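Local coordinates for glutamate--LysW ligase ArgX (Sulfolobus tokodaii, PDB 3VPB), which catalyses the ATP-dependent joining of the amino group of glutamate to the gamma-carboxyl of the C-terminal glutamate of the carrier protein LysW, a step in arginine biosynthesis, at the interface of chains A and B and the interface of chains A and C. Residues are numbered along the deposited sequence; one frame, centred on the assembly and turned at random. Chains: chain A/B/C, Putative acetylornithine deacetylase.

Contact 1: the interface of chains A and B. Residues chain A 88-89, 106, 108, 163; chain B 33, 62-63, 66.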
# COMPACT_ATOMS: atom_id res chain seq x y z
N ILE A 88 15.28 -8.91 -12.61
CA ILE A 88 16.59 -8.27 -12.60
C ILE A 88 17.66 -9.31 -12.26
O ILE A 88 18.72 -9.36 -12.91
CB ILE A 88 16.63 -7.05 -11.64
CG1 ILE A 88 15.76 -5.92 -12.22
CG2 ILE A 88 18.11 -6.57 -11.43
CD1 ILE A 88 15.50 -4.79 -11.24
N LEU A 89 17.37 -10.16 -11.28
CA LEU A 89 18.31 -11.21 -10.88
C LEU A 89 18.49 -12.21 -12.02
O LEU A 89 19.61 -12.68 -12.29
CB LEU A 89 17.84 -11.90 -9.60
CG LEU A 89 17.70 -10.97 -8.38
CD1 LEU A 89 17.40 -11.81 -7.13
CD2 LEU A 89 18.91 -10.02 -8.18
N ILE A 106 18.28 -0.36 -15.83
CA ILE A 106 17.53 -0.46 -14.57
C ILE A 106 17.49 0.92 -13.93
O ILE A 106 18.52 1.57 -13.82
CB ILE A 106 18.19 -1.46 -13.61
CG1 ILE A 106 18.30 -2.84 -14.28
CG2 ILE A 106 17.44 -1.55 -12.25
CD1 ILE A 106 16.97 -3.35 -14.92
N LEU A 108 16.06 2.98 -10.46
CA LEU A 108 15.59 2.65 -9.10
C LEU A 108 14.95 3.84 -8.40
O LEU A 108 14.88 3.88 -7.15
CB LEU A 108 16.72 2.04 -8.25
CG LEU A 108 17.37 0.82 -8.94
CD1 LEU A 108 18.72 0.46 -8.30
CD2 LEU A 108 16.47 -0.42 -8.94
N ALA A 163 11.17 -0.43 -8.77
CA ALA A 163 12.34 -0.68 -9.61
C ALA A 163 11.86 -0.85 -11.05
O ALA A 163 10.92 -1.60 -11.31
CB ALA A 163 13.04 -1.91 -9.17
N VAL B 33 22.33 5.69 -6.92
CA VAL B 33 21.34 4.91 -7.69
C VAL B 33 19.90 5.33 -7.43
O VAL B 33 18.99 4.78 -8.03
CB VAL B 33 21.53 3.40 -7.52
CG1 VAL B 33 22.94 3.00 -8.05
CG2 VAL B 33 21.40 3.00 -6.06
N TYR B 62 19.47 -4.79 -6.35
CA TYR B 62 19.43 -4.62 -7.79
C TYR B 62 20.67 -3.94 -8.34
O TYR B 62 21.13 -4.32 -9.43
CB TYR B 62 18.15 -3.90 -8.24
CG TYR B 62 16.89 -4.67 -7.94
CD1 TYR B 62 15.73 -4.03 -7.51
CD2 TYR B 62 16.85 -6.06 -8.04
CE1 TYR B 62 14.59 -4.77 -7.22
CE2 TYR B 62 15.71 -6.80 -7.76
CZ TYR B 62 14.58 -6.12 -7.34
OH TYR B 62 13.43 -6.83 -7.06
N SER B 63 21.24 -2.96 -7.62
CA SER B 63 22.47 -2.32 -8.10
C SER B 63 23.58 -3.37 -8.14
O SER B 63 24.36 -3.39 -9.09
CB SER B 63 22.88 -1.12 -7.24
OG SER B 63 23.04 -1.46 -5.87
N VAL B 66 23.12 -5.70 -11.22
CA VAL B 66 23.52 -5.05 -12.47
C VAL B 66 25.04 -4.92 -12.59
O VAL B 66 25.59 -5.21 -13.64
CB VAL B 66 22.87 -3.69 -12.68
CG1 VAL B 66 23.32 -3.05 -14.05
CG2 VAL B 66 21.31 -3.83 -12.65
O HOH W 1 18.76 3.59 -10.55

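Contact 2: the interface of chains A and B. Residues chain A 105-107, 112, 115-116, 119; chain B 37-38.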
# COMPACT_ATOMS: atom_id res chain seq x y z
N ILE A 105 17.91 -1.28 -19.21
CA ILE A 105 18.50 -0.33 -18.27
C ILE A 105 17.65 -0.38 -17.00
O ILE A 105 16.43 -0.47 -17.09
CB ILE A 105 18.46 1.15 -18.77
CG1 ILE A 105 18.97 1.33 -20.20
CG2 ILE A 105 19.29 2.04 -17.85
CD1 ILE A 105 18.58 2.73 -20.82
N ILE A 106 18.28 -0.36 -15.83
CA ILE A 106 17.53 -0.46 -14.57
C ILE A 106 17.49 0.92 -13.93
O ILE A 106 18.52 1.57 -13.82
CB ILE A 106 18.19 -1.46 -13.61
CG1 ILE A 106 18.30 -2.84 -14.28
CG2 ILE A 106 17.44 -1.55 -12.25
CD1 ILE A 106 16.97 -3.35 -14.92
N ALA A 107 16.30 1.36 -13.51
CA ALA A 107 16.12 2.66 -12.86
C ALA A 107 15.46 2.44 -11.51
O ALA A 107 14.41 1.76 -11.43
CB ALA A 107 15.26 3.57 -13.73
N ALA A 112 15.57 8.49 -11.84
CA ALA A 112 16.34 7.57 -12.68
C ALA A 112 15.54 7.01 -13.87
O ALA A 112 16.08 6.84 -14.96
CB ALA A 112 16.87 6.44 -11.85
N LYS A 115 15.35 9.62 -16.72
CA LYS A 115 16.67 9.60 -17.36
C LYS A 115 16.85 8.39 -18.28
O LYS A 115 17.38 8.52 -19.40
CB LYS A 115 17.78 9.69 -16.31
CG LYS A 115 17.83 11.06 -15.65
CD LYS A 115 18.79 11.09 -14.46
CE LYS A 115 18.84 12.50 -13.85
NZ LYS A 115 19.78 12.51 -12.68
N ALA A 116 16.40 7.22 -17.83
CA ALA A 116 16.48 6.01 -18.68
C ALA A 116 15.63 6.13 -19.95
O ALA A 116 16.05 5.68 -21.01
CB ALA A 116 16.11 4.74 -17.88
N GLN A 119 17.59 8.39 -22.27
CA GLN A 119 18.78 7.71 -22.81
C GLN A 119 18.46 6.76 -23.97
O GLN A 119 19.24 6.65 -24.93
CB GLN A 119 19.47 6.92 -21.69
CG GLN A 119 20.37 7.77 -20.81
CD GLN A 119 20.89 7.06 -19.58
OE1 GLN A 119 21.20 7.70 -18.58
NE2 GLN A 119 21.00 5.74 -19.65
N PRO B 37 20.25 5.85 -13.62
CA PRO B 37 19.93 4.49 -14.04
C PRO B 37 21.21 3.71 -14.34
O PRO B 37 22.24 4.34 -14.61
CB PRO B 37 19.14 4.70 -15.33
CG PRO B 37 19.63 5.99 -15.87
CD PRO B 37 19.97 6.84 -14.66
N LEU B 38 21.13 2.38 -14.28
CA LEU B 38 22.29 1.48 -14.49
C LEU B 38 22.01 0.53 -15.64
O LEU B 38 21.06 -0.25 -15.58
CB LEU B 38 22.56 0.67 -13.21
CG LEU B 38 23.03 1.42 -11.95
CD1 LEU B 38 23.46 0.44 -10.85
CD2 LEU B 38 24.17 2.35 -12.28

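Contact 3: the interface of chains A and B. Residues chain A 88, 91-92, 101, 104, 106; chain B 40, 66.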
# COMPACT_ATOMS: atom_id res chain seq x y z
N ILE A 88 15.28 -8.91 -12.61
CA ILE A 88 16.59 -8.27 -12.60
C ILE A 88 17.66 -9.31 -12.26
O ILE A 88 18.72 -9.36 -12.91
CB ILE A 88 16.63 -7.05 -11.64
CG1 ILE A 88 15.76 -5.92 -12.22
CG2 ILE A 88 18.11 -6.57 -11.43
CD1 ILE A 88 15.50 -4.79 -11.24
N TYR A 91 18.03 -11.61 -15.28
CA TYR A 91 18.80 -10.94 -16.34
C TYR A 91 20.26 -10.86 -16.00
O TYR A 91 21.09 -11.04 -16.87
CB TYR A 91 18.28 -9.52 -16.61
CG TYR A 91 16.97 -9.48 -17.34
CD1 TYR A 91 16.01 -8.50 -17.02
CD2 TYR A 91 16.66 -10.41 -18.34
CE1 TYR A 91 14.82 -8.44 -17.69
CE2 TYR A 91 15.46 -10.36 -19.03
CZ TYR A 91 14.54 -9.37 -18.69
OH TYR A 91 13.36 -9.30 -19.37
N SER A 92 20.58 -10.61 -14.72
CA SER A 92 21.97 -10.52 -14.31
C SER A 92 22.72 -11.82 -14.59
O SER A 92 23.82 -11.79 -15.14
CB SER A 92 22.10 -10.21 -12.82
OG SER A 92 23.47 -10.06 -12.53
N ILE A 101 19.46 -11.19 -23.94
CA ILE A 101 18.30 -10.65 -23.24
C ILE A 101 17.91 -9.33 -23.91
O ILE A 101 18.70 -8.76 -24.67
CB ILE A 101 18.60 -10.44 -21.71
CG1 ILE A 101 19.66 -9.34 -21.50
CG2 ILE A 101 18.95 -11.78 -21.06
CD1 ILE A 101 19.89 -8.92 -20.02
N SER A 104 18.56 -3.61 -21.88
CA SER A 104 17.83 -3.22 -20.66
C SER A 104 18.61 -2.19 -19.87
O SER A 104 19.82 -2.21 -19.88
CB SER A 104 17.60 -4.43 -19.75
OG SER A 104 16.64 -5.30 -20.32
N ILE A 106 18.28 -0.36 -15.83
CA ILE A 106 17.53 -0.46 -14.57
C ILE A 106 17.49 0.92 -13.93
O ILE A 106 18.52 1.57 -13.82
CB ILE A 106 18.19 -1.46 -13.61
CG1 ILE A 106 18.30 -2.84 -14.28
CG2 ILE A 106 17.44 -1.55 -12.25
CD1 ILE A 106 16.97 -3.35 -14.92
N PHE B 40 22.42 -2.69 -18.27
CA PHE B 40 22.93 -4.05 -18.37
C PHE B 40 23.81 -4.06 -19.60
O PHE B 40 23.36 -4.39 -20.71
CB PHE B 40 21.81 -5.06 -18.57
CG PHE B 40 21.30 -5.66 -17.30
CD1 PHE B 40 20.02 -5.38 -16.85
CD2 PHE B 40 22.10 -6.50 -16.54
CE1 PHE B 40 19.54 -5.95 -15.68
CE2 PHE B 40 21.62 -7.06 -15.36
CZ PHE B 40 20.35 -6.78 -14.94
N VAL B 66 23.12 -5.70 -11.22
CA VAL B 66 23.52 -5.05 -12.47
C VAL B 66 25.04 -4.92 -12.59
O VAL B 66 25.59 -5.21 -13.64
CB VAL B 66 22.87 -3.69 -12.68
CG1 VAL B 66 23.32 -3.05 -14.05
CG2 VAL B 66 21.31 -3.83 -12.65
O HOH W 2 20.94 -5.39 -21.83

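Contact 4: the interface of chains A and C. Residues chain A 137, 197-200; chain C 144, 147-148, 151.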
# COMPACT_ATOMS: atom_id res chain seq x y z
N VAL A 137 3.31 -4.52 -16.86
CA VAL A 137 4.20 -4.47 -18.03
C VAL A 137 3.60 -3.40 -18.93
O VAL A 137 2.49 -3.59 -19.46
CB VAL A 137 4.28 -5.81 -18.77
CG1 VAL A 137 5.20 -5.67 -20.02
CG2 VAL A 137 4.82 -6.95 -17.84
N ASN A 197 -6.51 -5.85 -29.10
CA ASN A 197 -6.48 -4.87 -27.99
C ASN A 197 -5.47 -5.16 -26.90
O ASN A 197 -5.56 -4.60 -25.81
CB ASN A 197 -7.87 -4.66 -27.37
CG ASN A 197 -8.87 -4.15 -28.37
OD1 ASN A 197 -8.62 -3.17 -29.08
ND2 ASN A 197 -10.01 -4.84 -28.46
N GLU A 198 -4.51 -6.05 -27.20
CA GLU A 198 -3.41 -6.34 -26.26
C GLU A 198 -2.04 -6.10 -26.86
O GLU A 198 -1.87 -6.11 -28.08
CB GLU A 198 -3.49 -7.80 -25.77
CG GLU A 198 -4.06 -7.99 -24.38
CD GLU A 198 -3.33 -7.20 -23.27
OE1 GLU A 198 -2.13 -6.87 -23.42
OE2 GLU A 198 -3.97 -6.89 -22.24
N TRP A 199 -1.06 -5.87 -25.99
CA TRP A 199 0.35 -5.81 -26.35
C TRP A 199 1.12 -6.95 -25.67
O TRP A 199 2.34 -7.13 -25.88
CB TRP A 199 0.96 -4.43 -25.99
CG TRP A 199 1.00 -4.14 -24.51
CD1 TRP A 199 2.10 -4.18 -23.71
CD2 TRP A 199 -0.09 -3.74 -23.66
NE1 TRP A 199 1.77 -3.85 -22.42
CE2 TRP A 199 0.43 -3.59 -22.36
CE3 TRP A 199 -1.46 -3.53 -23.87
CZ2 TRP A 199 -0.38 -3.21 -21.26
CZ3 TRP A 199 -2.26 -3.17 -22.79
CH2 TRP A 199 -1.71 -2.99 -21.51
N ARG A 200 0.41 -7.72 -24.85
CA ARG A 200 1.02 -8.77 -24.04
C ARG A 200 0.47 -10.12 -24.47
O ARG A 200 -0.70 -10.24 -24.84
CB ARG A 200 0.72 -8.53 -22.56
CG ARG A 200 1.31 -7.20 -22.08
CD ARG A 200 0.74 -6.82 -20.75
NE ARG A 200 -0.68 -6.52 -20.89
CZ ARG A 200 -1.46 -6.17 -19.88
NH1 ARG A 200 -0.94 -6.06 -18.65
NH2 ARG A 200 -2.74 -5.92 -20.09
N PHE C 144 -4.27 0.46 -24.96
CA PHE C 144 -3.12 -0.13 -24.31
C PHE C 144 -2.79 0.69 -23.06
O PHE C 144 -2.57 0.13 -21.98
CB PHE C 144 -1.90 -0.15 -25.24
CG PHE C 144 -2.06 -1.02 -26.46
CD1 PHE C 144 -3.04 -2.01 -26.52
CD2 PHE C 144 -1.16 -0.91 -27.51
CE1 PHE C 144 -3.18 -2.84 -27.65
CE2 PHE C 144 -1.28 -1.74 -28.64
CZ PHE C 144 -2.29 -2.70 -28.70
N LYS C 147 -5.55 0.23 -20.38
CA LYS C 147 -5.43 -1.01 -19.63
C LYS C 147 -4.33 -0.99 -18.58
O LYS C 147 -4.53 -1.47 -17.46
CB LYS C 147 -5.28 -2.20 -20.58
CG LYS C 147 -6.60 -2.68 -21.14
CD LYS C 147 -6.43 -3.84 -22.10
CE LYS C 147 -7.75 -4.15 -22.74
NZ LYS C 147 -7.67 -5.37 -23.56
N THR C 148 -3.16 -0.43 -18.92
CA THR C 148 -2.06 -0.37 -17.95
C THR C 148 -2.40 0.57 -16.80
O THR C 148 -2.11 0.28 -15.65
CB THR C 148 -0.65 -0.07 -18.57
OG1 THR C 148 0.39 -0.45 -17.63
CG2 THR C 148 -0.47 1.39 -18.92
N GLU C 151 -4.73 -1.18 -14.37
CA GLU C 151 -3.99 -2.17 -13.62
C GLU C 151 -3.20 -1.54 -12.49
O GLU C 151 -3.20 -2.08 -11.37
CB GLU C 151 -3.04 -2.86 -14.58
CG GLU C 151 -2.78 -4.32 -14.34
CD GLU C 151 -2.11 -4.92 -15.57
OE1 GLU C 151 -2.71 -5.82 -16.22
OE2 GLU C 151 -1.02 -4.40 -15.92
O HOH W 3 0.36 -3.08 -17.59
O HOH W 4 -5.01 -5.79 -18.13
O HOH W 5 -6.48 -7.75 -22.02

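Contact 1: the interface of chains A and B
B:Tyr62, on helix 57-69, lays its ring across the end of A:Ile88 in an apolar patch between two subunits of this RimK-family, ATP-grasp ligase, a homotetramer. The delta methyl of A:Ile88 sits over one face of the phenol ring, with CD1 3.7 Å from the ring centre and displaced toward the rim, a CH-pi contact. The two side chains run at roughly a right angle. With CG1 of A:Ile88 opposite the carbonyl carbon (chi1 -69°), the other branch also reaches the ring, and CG2 lies 3.6 Å from CD2 of B:Tyr62. From the same side as A:Ile88, but out over the CD1-CE1 edge, comes the methyl of A:Ala163, its CB 3.8 Å from CE1 of B:Tyr62.

A:Leu108 divides its two methyls between partners. CD2 leans toward the base of the tyrosine, 3.9 Å from B:Tyr62 CB, while CD1 points to CB of B:Val33, whose side chain lies alongside and is directed the same way. Beside this carbon packing a water links the backbones: it is 2.8 Å from A:Leu108 N and equally near to B:Val33 O, giving two polar backbone atoms a shared partner. One turn along helix 57-69 from the tyrosine, B:Val66 continues the apolar surface. Its CG2 touches CG1 of A:Ile106 at 3.6 Å, the two branched side chains passing in opposite directions.

Contact 2: the interface of chains A and B
B:Pro37 and B:Leu38 bring the start of a short strand, 38-39, against strand 104-107 of chain A, where an antiparallel beta bridge joins two subunits of the ATP-grasp ligase. A:Ile106 and B:Leu38 exchange a pair of backbone hydrogen bonds. A:Ile106 N gives its hydrogen to B:Leu38 O over 2.8 Å, nearly straight at 172° but arriving from above the carbonyl plane. The return bond, from B:Leu38 N to A:Ile106 O, has the same 2.8 Å length and lies in the carbonyl plane. Paired in this way, the two backbones are fixed in register along the bridge.

The proline ring lies between that strand and helix 110-120 of chain A. On the strand side, CG2 of A:Ile105 lies alongside it, 3.7 Å from B:Pro37 CB; chi1 of -49° places this methyl opposite the isoleucine's own backbone nitrogen and turns it to the ring. On the helix side, A:Lys115 offers the root of its chain rather than its ammonium group, with CB 3.9 Å from B:Pro37 CD. The methyl of A:Ala116 faces CB of the same ring at 4.0 Å. A:Gln119 comes from the opposite direction, its amide oxygen OE1 3.6 Å from B:Pro37 CG. Replacing A:Gln119 by an alanine would probably open a gap beside CG of B:Pro37, leaving that edge of the ring without its cover from the carboxamide.

Contact 3: the interface of chains A and B
Helix 87-96 and strand 104-107 of chain A form a pocket for B:Phe40, which lies in the loop just after strand 38-39 of chain B; helix 57-69 of that chain closes in beside it through B:Val66. At the pocket mouth the backbones meet directly. B:Phe40 N donates to A:Ser104 O over 3.1 Å, with the donor tilted 30° from the carbonyl plane. A water completes a second link, standing 3.0 Å from A:Ser104 N and 2.8 Å from B:Phe40 O, so both backbone polar groups of each residue are engaged.

Inside, the phenyl ring is touched on a face and at its rim. With CG opposite the carbonyl carbon (chi1 -93°), the ring is carried away from the bridging backbone and toward the helix. CB of A:Tyr91 lies over one face, 3.8 Å from CZ of B:Phe40, while the CE2 corner meets A:Ser92 CA at 3.6 Å. From the other side of the ring plane, A:Ile106 reaches the CE1 corner at a slant, its CG1 3.6 Å and its delta methyl CD1 3.7 Å from B:Phe40 CE1. CG1 of that isoleucine touches both the phenylalanine and B:Val66, which lie next to each other on the chain B side. By seating an aromatic residue of one subunit between a helix and a strand of the other, the site helps to hold this pair of subunits together within the homotetramer.

Contact 4: the interface of chains A and C
Apolar packing at this interface centres on C:Phe144 and A:Trp199, whose side chains slide past each other in opposite directions. CE3 of the indole lies 3.4 Å from CD1 of the phenylalanine, and its far corner CH2 reaches CB of C:Lys147 at 3.8 Å, in the plane of the indole. Chi1 of 65° tucks the indole between the tryptophan's own backbone N and carbonyl carbon, turning its six-membered ring toward helix 143-154 of chain C.

Charged contacts follow the guanidinium of A:Arg200, one face of which lies against CZ2 of the indole. Its NH1 forms a salt bridge with C:Glu151 OE1 at 3.0 Å, meeting the syn lone pair of that carboxylate oxygen. Within chain A, A:Glu198 takes the guanidinium side-on: OE1 receives NE at 2.9 Å and OE2 receives NH2 at 2.7 Å. That OE1 also accepts the backbone N of both A:Trp199 and A:Arg200. An alanine in place of A:Glu198 would probably remove the side-on grip, leaving the guanidinium held less firmly in its aim at C:Glu151.

Among the remaining hydrogen bonds, C:Lys147 NZ donates to A:Asn197 O at 3.2 Å from above the carbonyl plane. Waters join A:Glu198 OE2 to C:Lys147 NZ and A:Val137 O to C:Thr148 OG1. The site fastens loop 197-200 to a helix of the neighbouring subunit, helping to build the homotetramer beside A:Val137, which probably belongs to the ATP site.

Contacts 1, 2 and 3 are neighbouring pieces of the A-B interface. The C-alpha centres of contacts 1 and 3 are about 7 Å apart. Those of contacts 1 and 2 are about 9 Å apart, and those of contacts 2 and 3 about 11 Å. A:Ile106 belongs to all three, its backbone used in one and its side chain in the others; contacts 1 and 3 also share A:Ile88 and B:Val66. Contact 4 shares no residue with them, and its C-alpha centre lies about 22 to 24 Å from theirs, joining chain A to chain C. Each subunit therefore uses two separate two-fold surfaces, which together can account for assembly of the homotetramer.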